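Local structure of DNA repair protein RAD2 (Saccharomyces cerevisiae, 4Q0R) at residues 31-36 with 75-80; 169-174 with 323-328; 262-267 with 290-295. The protein cuts single-stranded DNA as a magnesium-dependent endonuclease of the XPG/RAD2 family and is essential for the incision step of nucleotide excision repair. All coordinates share one frame; numbering follows the deposited sequence.

Contact 1 (31-36 with 75-80); sequences DASIWI and FVFDGG
The methyl group of A32 sits over the centre of the F77 ring, its CB 3.5 Å from the ring centroid and 13° off the normal, a CH-pi contact. That same CB reaches the edge of F75, 3.6 Å from CD2. Beyond it F75 turns its edge onto the face of W35 in a T-shaped pair, the planes 89° apart and CE2 3.5 Å from W35 CZ3. At the edge of F77, the CD1 branch of I36 lies near the ring plane.

Two hydrogen bonds cross the contact: A32 N donates to V76 O as part of the parallel bridge between D31 and V76, and D78 N donates to the S33 hydroxyl. S33 OG lies anti to its carbonyl carbon (chi1 -61°), which turns it to D78. D31 caps the helix start: I34 N reaches its OD1 (3.3 Å) from above the carboxylate plane.

D31 and D78 are, by similarity, ligands of the first magnesium ion, and their OD1 atoms lie 4.8 Å apart; D78 OD1 also accepts from A174 N. The two acids stand at the C-terminal ends of neighbouring parallel strands, consistent with the PIN-like nuclease fold. Helix 32-36 follows strand 27-31, an inner strand of the sheet; on its other side strand 72-77 is hydrogen-bonded to I168 and A170, in and just after the outermost strand 167-169, and helix 152-162 covers I36, F75 and F77.

Contact 2 (169-174 with 323-328); sequences TAPMEA and EVDHDT
P171 presents its ring to the backbone and side chains of the 323-328 segment. Its CD meets D325 CB at 3.7 Å, its CG lies near the carbonyl carbon of V324, and its CB packs on the E323 side chain. The E323 chain is extended, CG anti to the backbone N (chi1 -169°), which brings its carboxylate to P171 and the selenomethionine M172; E323 OE1 lies 3.6 Å from M172 CG. These are van der Waals contacts, and the polar link is made by a water: it takes a hydrogen bond from M172 N and gives one each to E173 O and E323 O, the last at 2.6 Å from the water oxygen, tying the two loops through backbone atoms.

D325, whose CB packs on P171, also forms an Asx turn, OD1 accepting from D327 N, with the nitrogen 23° out of the carboxylate plane on the anti side.

The 169-174 segment joins strand 167-169 to helix 174-183. E173, the N-cap residue of that helix and by similarity a ligand of the first magnesium ion, follows directly on M172, which pairs through its backbone with G79. Q177, one turn into the helix, touches P171 and V324, and its OE1 accepts from D325 N.

Contact 3 (262-267 with 290-295); sequences IAEFGN and KFEKDL
With CG swung opposite the backbone N (chi1 -176°) and the chain bent at chi2, E264 crosses to E292, which bends at its own chi2 to meet it at about a right angle. The two acidic groups lie close together, E264 OE2 within 2.7 Å of E292 OE1 and the carboxylate planes 68° apart, though that distance is not decisive at this resolution.

Aromatic rings flank the acids. The CB of E264 lies 4.0 Å from F291 CE2, and the two side chains run antiparallel past one another. F265, next along the helix, carries E264 CG over the centre of its ring, while its CZ lies 3.7 Å from E292 OE1. At the rim of this ring L295 CD2 approaches CE2 at 4.1 Å, near the ring plane. W274 of helix 268-277 meets F265 and touches both E292 and L295, so helix 268-277 backs E292 together with F265 and L295.

Helix 255-265 ends at G266, whose positive phi turns the chain, and N267 then stands at the N-cap of helix 268-277. The nearest atom of this contact is about 8 Å from the bound nucleic acid, and this succession of short helices is consistent with the H3TH region of XPG-family nucleases.

In the fold
Contact 1 is buried in the nuclease core, whereas contact 2 lies at the surface and contact 3 is partly buried in a helical part about 38 Å from both, between centres. Contacts 1 and 2 touch through the loops that follow strands 72-77 and 167-169, so the residues bearing D78 and E173, by similarity ligands of one magnesium ion, are joined; contact 3 shares no element with them. Chemistry follows place: aromatic packing and direct hydrogen bonds in contact 1, proline packing and a water in contact 2, a close acid pair with rings in contact 3. Along the chain, contact 3 is nested within the loop that contact 2 closes.

Contact 1 (31-36 with 75-80)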
loop_
_atom_site.group_PDB
_atom_site.type_symbol
_atom_site.label_atom_id
_atom_site.label_comp_id
_atom_site.label_asym_id
_atom_site.label_seq_id
_atom_site.Cartn_x
_atom_site.Cartn_y
_atom_site.Cartn_z
ATOM N N ASP A 31 -7.352 -3.224 3.425
ATOM C CA ASP A 31 -7.847 -2.572 2.219
ATOM C C ASP A 31 -8.653 -3.560 1.381
ATOM O O ASP A 31 -8.090 -4.452 0.746
ATOM C CB ASP A 31 -6.672 -2.006 1.428
ATOM C CG ASP A 31 -7.093 -1.282 0.162
ATOM O OD1 ASP A 31 -8.263 -1.387 -0.266
ATOM O OD2 ASP A 31 -6.216 -0.615 -0.425
ATOM N N ALA A 32 -9.969 -3.397 1.361
ATOM C CA ALA A 32 -10.828 -4.382 0.715
ATOM C C ALA A 32 -10.856 -4.209 -0.796
ATOM O O ALA A 32 -10.854 -5.181 -1.528
ATOM C CB ALA A 32 -12.230 -4.305 1.280
ATOM N N SER A 33 -10.875 -2.961 -1.249
ATOM C CA SER A 33 -10.926 -2.634 -2.669
ATOM C C SER A 33 -9.806 -3.300 -3.459
ATOM O O SER A 33 -10.012 -3.768 -4.583
ATOM C CB SER A 33 -10.857 -1.125 -2.852
ATOM O OG SER A 33 -11.957 -0.506 -2.224
ATOM N N ILE A 34 -8.620 -3.338 -2.867
ATOM C CA ILE A 34 -7.497 -4.003 -3.503
ATOM C C ILE A 34 -7.851 -5.469 -3.764
ATOM O O ILE A 34 -7.560 -5.985 -4.836
ATOM C CB ILE A 34 -6.207 -3.875 -2.651
ATOM C CG1 ILE A 34 -5.559 -2.512 -2.905
ATOM C CG2 ILE A 34 -5.210 -4.979 -2.978
ATOM C CD1 ILE A 34 -4.285 -2.293 -2.151
ATOM N N TRP A 35 -8.516 -6.121 -2.812
ATOM C CA TRP A 35 -8.892 -7.525 -2.967
ATOM C C TRP A 35 -9.895 -7.744 -4.093
ATOM O O TRP A 35 -9.787 -8.707 -4.854
ATOM C CB TRP A 35 -9.508 -8.077 -1.693
ATOM C CG TRP A 35 -8.623 -8.278 -0.538
ATOM C CD1 TRP A 35 -7.395 -7.737 -0.325
ATOM C CD2 TRP A 35 -8.912 -9.085 0.597
ATOM N NE1 TRP A 35 -6.900 -8.154 0.883
ATOM C CE2 TRP A 35 -7.819 -8.986 1.470
ATOM C CE3 TRP A 35 -9.998 -9.885 0.962
ATOM C CZ2 TRP A 35 -7.780 -9.658 2.687
ATOM C CZ3 TRP A 35 -9.959 -10.546 2.164
ATOM C CH2 TRP A 35 -8.860 -10.434 3.015
ATOM N N ILE A 36 -10.898 -6.870 -4.153
ATOM C CA ILE A 36 -11.916 -6.907 -5.197
ATOM C C ILE A 36 -11.280 -6.770 -6.577
ATOM O O ILE A 36 -11.673 -7.461 -7.513
ATOM C CB ILE A 36 -12.969 -5.793 -4.993
ATOM C CG1 ILE A 36 -13.915 -6.171 -3.862
ATOM C CG2 ILE A 36 -13.778 -5.545 -6.266
ATOM C CD1 ILE A 36 -14.790 -5.047 -3.441
ATOM N N PHE A 75 -12.454 -3.903 7.352
ATOM C CA PHE A 75 -12.273 -3.773 5.916
ATOM C C PHE A 75 -12.561 -2.337 5.466
ATOM O O PHE A 75 -13.439 -1.664 5.995
ATOM C CB PHE A 75 -13.147 -4.794 5.180
ATOM C CG PHE A 75 -12.537 -6.170 5.110
ATOM C CD1 PHE A 75 -12.316 -6.905 6.260
ATOM C CD2 PHE A 75 -12.158 -6.720 3.886
ATOM C CE1 PHE A 75 -11.746 -8.154 6.194
ATOM C CE2 PHE A 75 -11.586 -7.976 3.816
ATOM C CZ PHE A 75 -11.379 -8.691 4.972
ATOM N N VAL A 76 -11.776 -1.856 4.513
ATOM C CA VAL A 76 -11.916 -0.491 4.018
ATOM C C VAL A 76 -12.110 -0.520 2.513
ATOM O O VAL A 76 -11.436 -1.272 1.817
ATOM C CB VAL A 76 -10.689 0.365 4.361
ATOM C CG1 VAL A 76 -10.977 1.829 4.081
ATOM C CG2 VAL A 76 -10.305 0.182 5.824
ATOM N N PHE A 77 -13.046 0.276 2.005
ATOM C CA PHE A 77 -13.306 0.298 0.565
ATOM C C PHE A 77 -13.035 1.675 -0.020
ATOM O O PHE A 77 -13.049 2.685 0.691
ATOM C CB PHE A 77 -14.746 -0.110 0.259
ATOM C CG PHE A 77 -15.062 -1.546 0.575
ATOM C CD1 PHE A 77 -15.345 -1.937 1.871
ATOM C CD2 PHE A 77 -15.110 -2.495 -0.431
ATOM C CE1 PHE A 77 -15.646 -3.252 2.165
ATOM C CE2 PHE A 77 -15.408 -3.812 -0.147
ATOM C CZ PHE A 77 -15.679 -4.193 1.158
ATOM N N ASP A 78 -12.773 1.705 -1.320
ATOM C CA ASP A 78 -12.582 2.954 -2.032
ATOM C C ASP A 78 -13.922 3.656 -2.131
ATOM O O ASP A 78 -14.950 3.004 -2.267
ATOM C CB ASP A 78 -12.015 2.707 -3.436
ATOM C CG ASP A 78 -10.558 2.241 -3.431
ATOM O OD1 ASP A 78 -9.802 2.582 -2.491
ATOM O OD2 ASP A 78 -10.160 1.546 -4.392
ATOM N N GLY A 79 -13.921 4.980 -2.055
ATOM C CA GLY A 79 -15.110 5.756 -2.384
ATOM C C GLY A 79 -15.042 6.344 -3.792
ATOM O O GLY A 79 -15.902 7.122 -4.202
ATOM N N GLY A 80 -14.011 5.958 -4.536
ATOM C CA GLY A 80 -13.782 6.472 -5.869
ATOM C C GLY A 80 -12.297 6.605 -6.134
ATOM O O GLY A 80 -11.509 6.708 -5.199
#

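Contact 2 (169-174 with 323-328)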
loop_
_atom_site.group_PDB
_atom_site.type_symbol
_atom_site.label_atom_id
_atom_site.label_comp_id
_atom_site.label_asym_id
_atom_site.label_seq_id
_atom_site.Cartn_x
_atom_site.Cartn_y
_atom_site.Cartn_z
ATOM N N THR A 169 -16.731 2.494 4.184
ATOM C CA THR A 169 -16.340 2.996 2.873
ATOM C C THR A 169 -15.756 4.382 3.057
ATOM O O THR A 169 -16.386 5.262 3.642
ATOM C CB THR A 169 -17.514 3.035 1.882
ATOM O OG1 THR A 169 -17.579 1.790 1.169
ATOM C CG2 THR A 169 -17.313 4.141 0.879
ATOM N N ALA A 170 -14.530 4.558 2.583
ATOM C CA ALA A 170 -13.803 5.806 2.755
ATOM C C ALA A 170 -14.300 6.843 1.772
ATOM O O ALA A 170 -14.975 6.492 0.809
ATOM C CB ALA A 170 -12.339 5.567 2.563
ATOM N N PRO A 171 -13.980 8.125 2.006
ATOM C CA PRO A 171 -14.240 9.124 0.968
ATOM C C PRO A 171 -13.603 8.731 -0.360
ATOM O O PRO A 171 -14.296 8.465 -1.347
ATOM C CB PRO A 171 -13.594 10.373 1.530
ATOM C CG PRO A 171 -13.693 10.207 2.996
ATOM C CD PRO A 171 -13.522 8.748 3.260
HETATM N N MSE A 172 -12.277 8.651 -0.377
HETATM C CA MSE A 172 -11.564 8.381 -1.622
HETATM C C MSE A 172 -10.780 7.067 -1.601
HETATM O O MSE A 172 -11.243 6.066 -2.118
HETATM C CB MSE A 172 -10.638 9.560 -1.942
HETATM C CG MSE A 172 -11.358 10.721 -2.601
HETATM SE SE MSE A 172 -11.793 10.254 -4.448
HETATM C CE MSE A 172 -13.684 9.771 -4.217
ATOM N N GLU A 173 -9.598 7.074 -1.005
ATOM C CA GLU A 173 -8.735 5.908 -1.044
ATOM C C GLU A 173 -8.757 5.097 0.229
ATOM O O GLU A 173 -8.631 5.641 1.321
ATOM C CB GLU A 173 -7.302 6.328 -1.322
ATOM C CG GLU A 173 -6.947 6.346 -2.780
ATOM C CD GLU A 173 -6.338 7.656 -3.160
ATOM O OE1 GLU A 173 -5.696 7.717 -4.237
ATOM O OE2 GLU A 173 -6.498 8.624 -2.373
ATOM N N ALA A 174 -8.876 3.787 0.077
ATOM C CA ALA A 174 -8.848 2.901 1.226
ATOM C C ALA A 174 -7.502 3.007 1.943
ATOM O O ALA A 174 -7.468 3.071 3.166
ATOM C CB ALA A 174 -9.134 1.466 0.800
ATOM N N GLU A 323 -8.001 12.861 0.967
ATOM C CA GLU A 323 -9.330 13.030 1.523
ATOM C C GLU A 323 -9.665 11.859 2.422
ATOM O O GLU A 323 -9.605 10.710 2.007
ATOM C CB GLU A 323 -10.352 13.172 0.411
ATOM C CG GLU A 323 -11.708 13.609 0.876
ATOM C CD GLU A 323 -12.631 13.822 -0.283
ATOM O OE1 GLU A 323 -12.110 14.051 -1.400
ATOM O OE2 GLU A 323 -13.863 13.747 -0.084
ATOM N N VAL A 324 -10.031 12.173 3.657
ATOM C CA VAL A 324 -10.030 11.208 4.741
ATOM C C VAL A 324 -11.101 11.539 5.790
ATOM O O VAL A 324 -11.473 12.693 5.971
ATOM C CB VAL A 324 -8.617 11.141 5.387
ATOM C CG1 VAL A 324 -8.630 11.620 6.829
ATOM C CG2 VAL A 324 -8.038 9.733 5.278
ATOM N N ASP A 325 -11.576 10.513 6.482
ATOM C CA ASP A 325 -12.772 10.553 7.313
ATOM C C ASP A 325 -12.377 10.536 8.783
ATOM O O ASP A 325 -12.176 9.468 9.358
ATOM C CB ASP A 325 -13.658 9.346 6.951
ATOM C CG ASP A 325 -15.024 9.379 7.595
ATOM O OD1 ASP A 325 -15.183 9.970 8.695
ATOM O OD2 ASP A 325 -15.943 8.775 6.990
ATOM N N HIS A 326 -12.276 11.716 9.398
ATOM C CA HIS A 326 -11.733 11.850 10.756
ATOM C C HIS A 326 -12.632 11.281 11.851
ATOM O O HIS A 326 -12.400 11.534 13.034
ATOM C CB HIS A 326 -11.438 13.310 11.066
ATOM C CG HIS A 326 -10.273 13.857 10.312
ATOM N ND1 HIS A 326 -9.098 14.235 10.931
ATOM C CD2 HIS A 326 -10.093 14.085 8.989
ATOM C CE1 HIS A 326 -8.244 14.670 10.021
ATOM N NE2 HIS A 326 -8.824 14.594 8.835
ATOM N N ASP A 327 -13.642 10.506 11.456
ATOM C CA ASP A 327 -14.535 9.861 12.411
ATOM C C ASP A 327 -13.721 9.133 13.482
ATOM O O ASP A 327 -12.811 8.355 13.165
ATOM C CB ASP A 327 -15.479 8.888 11.694
ATOM C CG ASP A 327 -16.582 8.356 12.605
ATOM O OD1 ASP A 327 -16.464 8.487 13.853
ATOM O OD2 ASP A 327 -17.570 7.796 12.069
ATOM N N THR A 328 -14.058 9.393 14.744
ATOM C CA THR A 328 -13.302 8.852 15.869
ATOM C C THR A 328 -14.057 7.777 16.658
ATOM O O THR A 328 -13.649 7.407 17.765
ATOM C CB THR A 328 -12.901 9.965 16.833
ATOM O OG1 THR A 328 -12.371 9.377 18.025
ATOM C CG2 THR A 328 -14.115 10.822 17.191
HETATM O O HOH W 1 -10.145 8.144 1.712
#

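Contact 3 (262-267 with 290-295)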
loop_
_atom_site.group_PDB
_atom_site.type_symbol
_atom_site.label_atom_id
_atom_site.label_comp_id
_atom_site.label_asym_id
_atom_site.label_seq_id
_atom_site.Cartn_x
_atom_site.Cartn_y
_atom_site.Cartn_z
ATOM N N ILE A 262 18.769 9.982 -3.880
ATOM C CA ILE A 262 18.419 10.625 -2.619
ATOM C C ILE A 262 19.635 10.732 -1.694
ATOM O O ILE A 262 19.816 11.733 -1.029
ATOM C CB ILE A 262 17.283 9.874 -1.901
ATOM C CG1 ILE A 262 15.997 9.968 -2.723
ATOM C CG2 ILE A 262 17.066 10.417 -0.487
ATOM C CD1 ILE A 262 15.507 11.410 -2.964
ATOM N N ALA A 263 20.483 9.709 -1.665
ATOM C CA ALA A 263 21.646 9.731 -0.774
ATOM C C ALA A 263 22.654 10.807 -1.178
ATOM O O ALA A 263 23.313 11.409 -0.339
ATOM C CB ALA A 263 22.314 8.375 -0.742
ATOM N N GLU A 264 22.776 11.040 -2.475
ATOM C CA GLU A 264 23.733 12.015 -2.973
ATOM C C GLU A 264 23.219 13.438 -2.858
ATOM O O GLU A 264 23.940 14.294 -2.385
ATOM C CB GLU A 264 24.092 11.718 -4.423
ATOM C CG GLU A 264 25.161 12.624 -4.986
ATOM C CD GLU A 264 26.568 12.057 -4.823
ATOM O OE1 GLU A 264 26.716 10.980 -4.186
ATOM O OE2 GLU A 264 27.527 12.686 -5.344
ATOM N N PHE A 265 21.978 13.681 -3.278
ATOM C CA PHE A 265 21.433 15.034 -3.374
ATOM C C PHE A 265 20.423 15.392 -2.281
ATOM O O PHE A 265 19.889 16.494 -2.268
ATOM C CB PHE A 265 20.767 15.243 -4.746
ATOM C CG PHE A 265 21.653 14.889 -5.918
ATOM C CD1 PHE A 265 22.615 15.766 -6.364
ATOM C CD2 PHE A 265 21.513 13.677 -6.566
ATOM C CE1 PHE A 265 23.424 15.434 -7.412
ATOM C CE2 PHE A 265 22.315 13.344 -7.624
ATOM C CZ PHE A 265 23.273 14.216 -8.045
ATOM N N GLY A 266 20.142 14.477 -1.368
ATOM C CA GLY A 266 19.214 14.760 -0.294
ATOM C C GLY A 266 17.771 14.891 -0.737
ATOM O O GLY A 266 16.875 14.336 -0.115
ATOM N N ASN A 267 17.529 15.647 -1.800
ATOM C CA ASN A 267 16.167 15.830 -2.281
ATOM C C ASN A 267 16.105 16.114 -3.785
ATOM O O ASN A 267 17.127 16.333 -4.433
ATOM C CB ASN A 267 15.471 16.944 -1.494
ATOM C CG ASN A 267 16.084 18.313 -1.740
ATOM O OD1 ASN A 267 15.702 19.012 -2.666
ATOM N ND2 ASN A 267 17.033 18.702 -0.896
ATOM N N LYS A 290 32.107 9.225 -10.637
ATOM C CA LYS A 290 31.650 8.180 -11.530
ATOM C C LYS A 290 30.150 7.961 -11.398
ATOM O O LYS A 290 29.479 7.733 -12.402
ATOM C CB LYS A 290 32.375 6.865 -11.277
ATOM C CG LYS A 290 31.751 5.711 -12.043
ATOM C CD LYS A 290 32.579 4.444 -11.994
ATOM C CE LYS A 290 31.930 3.366 -12.835
ATOM N NZ LYS A 290 31.696 3.882 -14.217
ATOM N N PHE A 291 29.612 8.033 -10.176
ATOM C CA PHE A 291 28.184 7.748 -9.987
ATOM C C PHE A 291 27.334 8.780 -10.733
ATOM O O PHE A 291 26.328 8.435 -11.369
ATOM C CB PHE A 291 27.810 7.709 -8.506
ATOM C CG PHE A 291 26.350 7.906 -8.262
ATOM C CD1 PHE A 291 25.449 6.912 -8.573
ATOM C CD2 PHE A 291 25.871 9.115 -7.748
ATOM C CE1 PHE A 291 24.094 7.098 -8.370
ATOM C CE2 PHE A 291 24.509 9.316 -7.545
ATOM C CZ PHE A 291 23.619 8.299 -7.859
ATOM N N GLU A 292 27.764 10.039 -10.661
ATOM C CA GLU A 292 27.148 11.122 -11.415
ATOM C C GLU A 292 27.267 10.901 -12.920
ATOM O O GLU A 292 26.289 11.056 -13.652
ATOM C CB GLU A 292 27.793 12.459 -11.055
ATOM C CG GLU A 292 27.032 13.325 -10.067
ATOM C CD GLU A 292 27.558 13.207 -8.652
ATOM O OE1 GLU A 292 26.921 13.782 -7.754
ATOM O OE2 GLU A 292 28.595 12.547 -8.422
ATOM N N LYS A 293 28.470 10.554 -13.378
ATOM C CA LYS A 293 28.737 10.431 -14.812
ATOM C C LYS A 293 27.832 9.356 -15.426
ATOM O O LYS A 293 27.264 9.552 -16.509
ATOM C CB LYS A 293 30.223 10.134 -15.074
ATOM C CG LYS A 293 30.966 11.308 -15.744
ATOM C CD LYS A 293 32.466 11.360 -15.432
ATOM C CE LYS A 293 33.214 10.107 -15.907
ATOM N NZ LYS A 293 34.681 10.127 -15.545
ATOM N N ASP A 294 27.657 8.251 -14.711
ATOM C CA ASP A 294 26.752 7.206 -15.149
ATOM C C ASP A 294 25.283 7.615 -15.057
ATOM O O ASP A 294 24.458 7.173 -15.873
ATOM C CB ASP A 294 26.985 5.948 -14.334
ATOM C CG ASP A 294 28.405 5.487 -14.400
ATOM O OD1 ASP A 294 28.970 5.506 -15.512
ATOM O OD2 ASP A 294 28.959 5.126 -13.345
ATOM N N LEU A 295 24.950 8.440 -14.067
ATOM C CA LEU A 295 23.571 8.911 -13.892
ATOM C C LEU A 295 23.162 9.870 -14.987
ATOM O O LEU A 295 22.041 9.815 -15.479
ATOM C CB LEU A 295 23.386 9.604 -12.537
ATOM C CG LEU A 295 21.997 10.168 -12.240
ATOM C CD1 LEU A 295 21.012 9.039 -12.068
ATOM C CD2 LEU A 295 22.054 10.994 -11.009
#